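PDB 1B2P: protein (lectin) from Hyacinthoides hispanica, which binds mannose, as a mannose-specific agglutinin of bluebell bulbs. Local coordinates for residues Y32-Q37 / G71-I76. Sequence-based numbering, arbitrary orientation.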
# COMPACT_ATOMS: atom_id res chain seq x y z
N TYR A 32 4.28 6.33 -12.14
CA TYR A 32 3.59 6.16 -13.47
C TYR A 32 2.14 6.41 -13.12
O TYR A 32 1.68 5.88 -12.13
CB TYR A 32 3.76 4.78 -13.99
CG TYR A 32 5.17 4.42 -14.39
CD1 TYR A 32 6.10 5.40 -14.75
CD2 TYR A 32 5.49 3.08 -14.45
CE1 TYR A 32 7.37 4.96 -15.08
CE2 TYR A 32 6.78 2.65 -14.86
CZ TYR A 32 7.67 3.64 -15.15
OH TYR A 32 8.95 3.25 -15.58
N ARG A 33 1.47 7.36 -13.81
CA ARG A 33 0.07 7.61 -13.46
C ARG A 33 -0.70 7.55 -14.74
O ARG A 33 -0.35 8.14 -15.77
CB ARG A 33 -0.13 9.04 -12.89
CG ARG A 33 0.39 9.17 -11.46
CD ARG A 33 0.10 10.68 -11.03
NE ARG A 33 0.98 11.52 -11.89
CZ ARG A 33 0.76 12.75 -12.35
NH1 ARG A 33 -0.40 13.34 -12.00
NH2 ARG A 33 1.63 13.41 -13.13
N PHE A 34 -1.86 6.89 -14.70
CA PHE A 34 -2.71 6.83 -15.90
C PHE A 34 -3.97 7.52 -15.43
O PHE A 34 -4.72 7.03 -14.60
CB PHE A 34 -3.10 5.37 -16.19
CG PHE A 34 -3.79 5.08 -17.50
CD1 PHE A 34 -3.23 5.50 -18.73
CD2 PHE A 34 -4.99 4.40 -17.47
CE1 PHE A 34 -3.91 5.15 -19.87
CE2 PHE A 34 -5.69 4.09 -18.66
CZ PHE A 34 -5.13 4.46 -19.84
N ILE A 35 -4.20 8.80 -15.88
CA ILE A 35 -5.21 9.63 -15.25
C ILE A 35 -6.30 10.15 -16.25
O ILE A 35 -5.96 10.48 -17.33
CB ILE A 35 -4.52 10.84 -14.58
CG1 ILE A 35 -5.50 11.84 -13.96
CG2 ILE A 35 -3.49 11.49 -15.52
CD1 ILE A 35 -4.76 12.67 -12.92
N MET A 36 -7.52 10.09 -15.71
CA MET A 36 -8.65 10.67 -16.48
C MET A 36 -8.71 12.15 -16.09
O MET A 36 -9.14 12.41 -14.96
CB MET A 36 -9.92 9.90 -16.15
CG MET A 36 -11.22 10.43 -16.84
SD MET A 36 -11.34 10.01 -18.58
CE MET A 36 -10.59 11.49 -19.34
N GLN A 37 -8.20 13.02 -16.94
CA GLN A 37 -8.16 14.43 -16.53
C GLN A 37 -9.53 15.15 -16.71
O GLN A 37 -10.44 14.68 -17.44
CB GLN A 37 -7.15 15.19 -17.43
CG GLN A 37 -5.75 14.55 -17.18
CD GLN A 37 -4.64 15.28 -17.86
OE1 GLN A 37 -3.43 15.12 -17.55
NE2 GLN A 37 -4.89 16.12 -18.89
N GLY A 71 -13.84 -5.70 -23.74
CA GLY A 71 -12.37 -5.44 -23.64
C GLY A 71 -12.06 -4.07 -24.29
O GLY A 71 -10.86 -3.77 -24.41
N VAL A 72 -13.03 -3.33 -24.77
CA VAL A 72 -12.72 -1.98 -25.36
C VAL A 72 -12.69 -0.96 -24.33
O VAL A 72 -13.66 -0.81 -23.49
CB VAL A 72 -13.79 -1.62 -26.41
CG1 VAL A 72 -13.64 -0.18 -26.91
CG2 VAL A 72 -13.78 -2.69 -27.49
N LEU A 73 -11.66 -0.16 -24.19
CA LEU A 73 -11.61 0.94 -23.25
C LEU A 73 -12.19 2.19 -23.91
O LEU A 73 -11.92 2.40 -25.08
CB LEU A 73 -10.12 1.25 -22.97
CG LEU A 73 -9.80 2.45 -22.10
CD1 LEU A 73 -10.32 2.23 -20.68
CD2 LEU A 73 -8.27 2.66 -22.08
N VAL A 74 -13.08 2.87 -23.14
CA VAL A 74 -13.74 4.04 -23.88
C VAL A 74 -13.62 5.15 -22.90
O VAL A 74 -13.46 5.17 -21.70
CB VAL A 74 -15.22 3.83 -24.12
CG1 VAL A 74 -15.38 2.70 -25.12
CG2 VAL A 74 -15.94 3.47 -22.83
N VAL A 75 -13.64 6.44 -23.46
CA VAL A 75 -13.78 7.65 -22.70
C VAL A 75 -15.17 8.33 -23.15
O VAL A 75 -15.35 8.35 -24.34
CB VAL A 75 -12.64 8.64 -23.11
CG1 VAL A 75 -12.81 9.97 -22.42
CG2 VAL A 75 -11.25 8.04 -22.77
N ILE A 76 -15.91 8.53 -22.10
CA ILE A 76 -17.32 8.92 -22.38
C ILE A 76 -17.58 10.21 -21.64
O ILE A 76 -17.16 10.45 -20.52
CB ILE A 76 -18.29 7.86 -21.79
CG1 ILE A 76 -18.06 6.51 -22.40
CG2 ILE A 76 -19.73 8.38 -22.05
CD1 ILE A 76 -18.90 5.40 -21.70
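In both Phe34 and Leu73, CG lies anti to the backbone N, with chi1 at -171° and 175°. These extended torsions send the two groups at each other from separate sheets. The Leu73 branch that arrives is CD2. It lies near the plane of the Phe34 ring, at the edge, and sits 4.3 Å from CZ, the far end of the ring. Met36 and Val75 form the second pair. The Met36 chain leaves its strand extended, then bends at chi2 and again at chi3. Its end meets one valine methyl, CG1, at an oblique angle. Met36 CE is 4.1 Å from Val75 CG1, and Met36 SD lies equally near the same methyl.

Strand 30-36 belongs to one four-stranded antiparallel sheet and strand 73-76 to another. In the bulb-type lectin fold, three antiparallel sheets pack as a beta-prism II, and their inward side chains form a shared apolar core. This contact joins two of those sheets close to the centre of the chain. All four touching residues are buried. The backbones stay well apart, with 8.6 Å between Met36 CA and Val75 CA, so the side chains bridge the gap. The touching parts of the strands run 40° apart. The segments bury 114 Å² between them, and both pairs meet at ordinary van der Waals spacing. Met36 also packs on Ala65 of strand 64-67, the antiparallel neighbour of strand 73-76. Phe34 is paired by backbone hydrogen bonds with Leu23 of strand 22-27; Met36 bonds through its backbone to Thr20, just before that strand.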